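Local coordinates for protein acidocalcisomal pyrophosphatase (Trypanosoma brucei brucei, PDB 5C5V) that probably hydrolyses inorganic pyrophosphate to phosphate with the help of magnesium ions, in a pyrophosphatase domain joined to an EF-hand-like helical domain, at residues A[3-15]-A[80-92]. Sequence-based numbering, arbitrary orientation.
Sequences PMIKKIMSRLFSA and FSMVSADFSMPYH
F87, R11 and I8 are the three residues with the most surface buried where helix 3-14 meets the end of helix 73-87 and the chain that follows it. The F87 ring lies flat against the backbone of helix 3-14, with L12 CA over one face in a CH-pi contact, 3.7 Å from the ring centroid and 13° off its normal. Around its far rim, L12 CD2 approaches CE2 and A15 CB meets F87 CZ at 3.7 Å. The backbone of F87 is used as well: R11 grips its carbonyl side-on, NE and NH2 each donating to F87 O at 3.0 Å. F87 O lies in the guanidinium plane, and the bend of the R11 chain at chi3 (-65°) turns NE and NH2 toward it. Two donors on one acceptor should limit rotation of the guanidinium; M89 lies over one face and K7 O over the other. R11 NH1 also forms a salt bridge with E119.

I8 is a knob in a hole made by F80, V83, S84 and F87. Its CG2 meets V83 CG1 at 3.8 Å, while the extended CG1-CD1 arm carries CD1 on to S88 CB at 3.7 Å, with F80 CZ a little farther off. I5 reaches the same ring with CG2 and CD1, and M4 SD sits at the edge of the H92 imidazole, 4.8 Å from its centroid.

The axes of 3-14 and 80-87 cross at 76° and approach to 9.7 Å. The pair belongs to the helical, EF-hand-like part of the chain, away from the pyrophosphate site. Helix 26-36 touches L12, V83 and F87 through Y35 and L36, helix 61-69 packs on M9, and H331 of the second subunit meets F87 and A15; beyond H92 the chain enters strand 94-101.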
loop_
_atom_site.group_PDB
_atom_site.type_symbol
_atom_site.label_atom_id
_atom_site.label_comp_id
_atom_site.label_asym_id
_atom_site.label_seq_id
_atom_site.Cartn_x
_atom_site.Cartn_y
_atom_site.Cartn_z
ATOM N N PRO A 3 -15.838 -22.763 -35.637
ATOM C CA PRO A 3 -15.236 -21.544 -35.069
ATOM C C PRO A 3 -13.943 -21.783 -34.295
ATOM O O PRO A 3 -13.082 -20.904 -34.266
ATOM C CB PRO A 3 -16.328 -21.020 -34.116
ATOM C CG PRO A 3 -17.249 -22.179 -33.897
ATOM C CD PRO A 3 -17.228 -22.938 -35.190
ATOM N N MET A 4 -13.809 -22.956 -33.691
ATOM C CA MET A 4 -12.571 -23.328 -33.030
ATOM C C MET A 4 -11.439 -23.522 -34.035
ATOM O O MET A 4 -10.293 -23.156 -33.782
ATOM C CB MET A 4 -12.752 -24.608 -32.232
ATOM C CG MET A 4 -11.442 -25.136 -31.713
ATOM S SD MET A 4 -11.566 -26.825 -31.124
ATOM C CE MET A 4 -11.285 -27.713 -32.651
ATOM N N ILE A 5 -11.762 -24.119 -35.178
ATOM C CA ILE A 5 -10.765 -24.330 -36.213
ATOM C C ILE A 5 -10.383 -23.004 -36.841
ATOM O O ILE A 5 -9.234 -22.792 -37.207
ATOM C CB ILE A 5 -11.270 -25.284 -37.305
ATOM C CG1 ILE A 5 -11.742 -26.607 -36.686
ATOM C CG2 ILE A 5 -10.192 -25.501 -38.361
ATOM C CD1 ILE A 5 -10.651 -27.391 -35.997
ATOM N N LYS A 6 -11.356 -22.113 -36.962
ATOM C CA LYS A 6 -11.110 -20.806 -37.545
ATOM C C LYS A 6 -10.110 -19.986 -36.712
ATOM O O LYS A 6 -9.269 -19.276 -37.260
ATOM C CB LYS A 6 -12.422 -20.040 -37.707
ATOM C CG LYS A 6 -12.252 -18.700 -38.391
ATOM C CD LYS A 6 -13.581 -18.027 -38.627
ATOM C CE LYS A 6 -13.414 -16.860 -39.577
ATOM N NZ LYS A 6 -14.712 -16.220 -39.915
ATOM N N LYS A 7 -10.200 -20.091 -35.392
ATOM C CA LYS A 7 -9.293 -19.362 -34.507
ATOM C C LYS A 7 -7.883 -19.936 -34.560
ATOM O O LYS A 7 -6.900 -19.194 -34.586
ATOM C CB LYS A 7 -9.821 -19.378 -33.072
ATOM C CG LYS A 7 -11.086 -18.560 -32.896
ATOM C CD LYS A 7 -11.371 -18.287 -31.434
ATOM C CE LYS A 7 -12.732 -17.628 -31.263
ATOM N NZ LYS A 7 -12.682 -16.157 -31.570
ATOM N N ILE A 8 -7.791 -21.257 -34.613
ATOM C CA ILE A 8 -6.516 -21.921 -34.825
ATOM C C ILE A 8 -5.852 -21.416 -36.105
ATOM O O ILE A 8 -4.666 -21.097 -36.110
ATOM C CB ILE A 8 -6.687 -23.456 -34.899
ATOM C CG1 ILE A 8 -7.090 -24.003 -33.525
ATOM C CG2 ILE A 8 -5.420 -24.116 -35.400
ATOM C CD1 ILE A 8 -7.299 -25.485 -33.478
ATOM N N MET A 9 -6.627 -21.319 -37.183
ATOM C CA MET A 9 -6.084 -20.892 -38.467
ATOM C C MET A 9 -5.767 -19.406 -38.457
ATOM O O MET A 9 -4.887 -18.945 -39.172
ATOM C CB MET A 9 -7.064 -21.204 -39.606
ATOM C CG MET A 9 -7.314 -22.678 -39.813
ATOM S SD MET A 9 -5.822 -23.626 -40.139
ATOM C CE MET A 9 -5.429 -23.137 -41.813
ATOM N N SER A 10 -6.506 -18.663 -37.644
ATOM C CA SER A 10 -6.260 -17.238 -37.475
ATOM C C SER A 10 -4.929 -16.969 -36.761
ATOM O O SER A 10 -4.205 -16.047 -37.123
ATOM C CB SER A 10 -7.415 -16.600 -36.724
ATOM O OG SER A 10 -7.277 -15.199 -36.746
ATOM N N ARG A 11 -4.610 -17.768 -35.749
ATOM C CA ARG A 11 -3.306 -17.672 -35.090
ATOM C C ARG A 11 -2.194 -18.176 -36.022
ATOM O O ARG A 11 -1.085 -17.633 -36.034
ATOM C CB ARG A 11 -3.297 -18.449 -33.777
ATOM C CG ARG A 11 -4.146 -17.808 -32.686
ATOM C CD ARG A 11 -3.947 -18.486 -31.341
ATOM N NE ARG A 11 -4.427 -19.860 -31.355
ATOM C CZ ARG A 11 -5.667 -20.216 -31.034
ATOM N NH1 ARG A 11 -6.544 -19.294 -30.652
ATOM N NH2 ARG A 11 -6.027 -21.494 -31.079
ATOM N N LEU A 12 -2.499 -19.192 -36.823
ATOM C CA LEU A 12 -1.560 -19.677 -37.813
ATOM C C LEU A 12 -1.202 -18.563 -38.797
ATOM O O LEU A 12 -0.043 -18.376 -39.166
ATOM C CB LEU A 12 -2.160 -20.886 -38.565
ATOM C CG LEU A 12 -1.472 -21.554 -39.763
ATOM C CD1 LEU A 12 -1.671 -20.763 -41.028
ATOM C CD2 LEU A 12 -0.003 -21.759 -39.508
ATOM N N PHE A 13 -2.233 -17.855 -39.236
ATOM C CA PHE A 13 -2.096 -16.783 -40.207
ATOM C C PHE A 13 -1.196 -15.671 -39.642
ATOM O O PHE A 13 -0.326 -15.140 -40.335
ATOM C CB PHE A 13 -3.481 -16.254 -40.579
ATOM C CG PHE A 13 -3.474 -15.271 -41.699
ATOM C CD1 PHE A 13 -3.218 -13.933 -41.466
ATOM C CD2 PHE A 13 -3.747 -15.680 -42.990
ATOM C CE1 PHE A 13 -3.218 -13.025 -42.510
ATOM C CE2 PHE A 13 -3.746 -14.779 -44.030
ATOM C CZ PHE A 13 -3.486 -13.448 -43.787
ATOM N N SER A 14 -1.405 -15.345 -38.372
ATOM C CA SER A 14 -0.631 -14.294 -37.723
ATOM C C SER A 14 0.845 -14.648 -37.662
ATOM O O SER A 14 1.688 -13.761 -37.635
ATOM C CB SER A 14 -1.155 -14.024 -36.319
ATOM O OG SER A 14 -2.448 -13.468 -36.381
ATOM N N ALA A 15 1.170 -15.937 -37.661
ATOM C CA ALA A 15 2.573 -16.323 -37.645
ATOM C C ALA A 15 3.216 -16.086 -39.005
ATOM O O ALA A 15 4.435 -16.196 -39.152
ATOM C CB ALA A 15 2.729 -17.764 -37.222
ATOM N N PHE A 80 -3.612 -30.807 -41.013
ATOM C CA PHE A 80 -4.186 -30.081 -39.886
ATOM C C PHE A 80 -3.759 -30.661 -38.544
ATOM O O PHE A 80 -3.812 -29.985 -37.516
ATOM C CB PHE A 80 -5.712 -30.076 -39.959
ATOM C CG PHE A 80 -6.366 -29.356 -38.812
ATOM C CD1 PHE A 80 -6.425 -27.967 -38.784
ATOM C CD2 PHE A 80 -6.878 -30.064 -37.737
ATOM C CE1 PHE A 80 -7.012 -27.293 -37.712
ATOM C CE2 PHE A 80 -7.467 -29.400 -36.661
ATOM C CZ PHE A 80 -7.531 -28.011 -36.650
ATOM N N SER A 81 -3.362 -31.923 -38.531
ATOM C CA SER A 81 -2.902 -32.510 -37.283
ATOM C C SER A 81 -1.635 -31.796 -36.823
ATOM O O SER A 81 -1.429 -31.599 -35.631
ATOM C CB SER A 81 -2.654 -34.008 -37.436
ATOM O OG SER A 81 -2.199 -34.543 -36.207
ATOM N N MET A 82 -0.782 -31.421 -37.775
ATOM C CA MET A 82 0.404 -30.634 -37.458
ATOM C C MET A 82 0.009 -29.234 -36.995
ATOM O O MET A 82 0.457 -28.773 -35.954
ATOM C CB MET A 82 1.344 -30.546 -38.663
ATOM C CG MET A 82 2.482 -29.541 -38.461
ATOM S SD MET A 82 3.389 -29.139 -39.973
ATOM C CE MET A 82 2.065 -28.698 -41.098
ATOM N N VAL A 83 -0.857 -28.587 -37.767
ATOM C CA VAL A 83 -1.350 -27.255 -37.451
ATOM C C VAL A 83 -1.926 -27.214 -36.047
ATOM O O VAL A 83 -1.612 -26.315 -35.253
ATOM C CB VAL A 83 -2.439 -26.802 -38.441
ATOM C CG1 VAL A 83 -3.048 -25.493 -37.990
ATOM C CG2 VAL A 83 -1.872 -26.681 -39.844
ATOM N N SER A 84 -2.755 -28.207 -35.737
ATOM C CA SER A 84 -3.435 -28.259 -34.450
ATOM C C SER A 84 -2.449 -28.382 -33.299
ATOM O O SER A 84 -2.628 -27.767 -32.259
ATOM C CB SER A 84 -4.425 -29.428 -34.420
ATOM O OG SER A 84 -5.326 -29.288 -33.333
ATOM N N ALA A 85 -1.399 -29.169 -33.493
ATOM C CA ALA A 85 -0.382 -29.340 -32.460
ATOM C C ALA A 85 0.362 -28.028 -32.170
ATOM O O ALA A 85 0.697 -27.725 -31.021
ATOM C CB ALA A 85 0.603 -30.420 -32.874
ATOM N N ASP A 86 0.623 -27.260 -33.223
ATOM C CA ASP A 86 1.416 -26.051 -33.111
ATOM C C ASP A 86 0.597 -24.829 -32.690
ATOM O O ASP A 86 1.107 -23.950 -32.015
ATOM C CB ASP A 86 2.118 -25.768 -34.440
ATOM C CG ASP A 86 3.274 -26.699 -34.690
ATOM O OD1 ASP A 86 3.832 -27.214 -33.697
ATOM O OD2 ASP A 86 3.642 -26.903 -35.867
ATOM N N PHE A 87 -0.675 -24.786 -33.068
ATOM C CA PHE A 87 -1.440 -23.560 -32.937
ATOM C C PHE A 87 -2.739 -23.669 -32.150
ATOM O O PHE A 87 -3.443 -22.677 -31.984
ATOM C CB PHE A 87 -1.735 -22.991 -34.327
ATOM C CG PHE A 87 -0.545 -22.345 -34.968
ATOM C CD1 PHE A 87 -0.180 -21.046 -34.623
ATOM C CD2 PHE A 87 0.220 -23.029 -35.902
ATOM C CE1 PHE A 87 0.921 -20.447 -35.195
ATOM C CE2 PHE A 87 1.322 -22.435 -36.485
ATOM C CZ PHE A 87 1.676 -21.139 -36.127
ATOM N N SER A 88 -3.062 -24.854 -31.650
ATOM C CA SER A 88 -4.219 -24.971 -30.766
ATOM C C SER A 88 -3.791 -24.638 -29.341
ATOM O O SER A 88 -2.625 -24.791 -28.982
ATOM C CB SER A 88 -4.839 -26.368 -30.828
ATOM O OG SER A 88 -3.957 -27.328 -30.285
ATOM N N MET A 89 -4.733 -24.188 -28.524
ATOM C CA MET A 89 -4.418 -23.852 -27.150
ATOM C C MET A 89 -4.224 -25.103 -26.297
ATOM O O MET A 89 -4.845 -26.136 -26.542
ATOM C CB MET A 89 -5.523 -22.979 -26.561
ATOM C CG MET A 89 -5.686 -21.634 -27.255
ATOM S SD MET A 89 -4.251 -20.537 -27.039
ATOM C CE MET A 89 -4.692 -19.199 -28.153
ATOM N N PRO A 90 -3.358 -25.002 -25.275
ATOM C CA PRO A 90 -3.150 -26.064 -24.280
ATOM C C PRO A 90 -4.471 -26.481 -23.631
ATOM O O PRO A 90 -4.739 -27.676 -23.505
ATOM C CB PRO A 90 -2.195 -25.421 -23.259
ATOM C CG PRO A 90 -2.297 -23.938 -23.492
ATOM C CD PRO A 90 -2.581 -23.786 -24.960
ATOM N N TYR A 91 -5.287 -25.501 -23.250
ATOM C CA TYR A 91 -6.640 -25.768 -22.765
ATOM C C TYR A 91 -7.563 -24.637 -23.195
ATOM O O TYR A 91 -7.100 -23.540 -23.508
ATOM C CB TYR A 91 -6.654 -25.914 -21.240
ATOM N N HIS A 92 -8.864 -24.894 -23.228
ATOM C CA HIS A 92 -9.810 -23.849 -23.594
ATOM C C HIS A 92 -10.164 -23.012 -22.379
ATOM O O HIS A 92 -10.689 -23.525 -21.396
ATOM C CB HIS A 92 -11.083 -24.435 -24.200
ATOM C CG HIS A 92 -10.876 -25.106 -25.519
ATOM N ND1 HIS A 92 -11.925 -25.499 -26.321
ATOM C CD2 HIS A 92 -9.746 -25.442 -26.185
ATOM C CE1 HIS A 92 -11.450 -26.059 -27.422
ATOM N NE2 HIS A 92 -10.130 -26.036 -27.364
#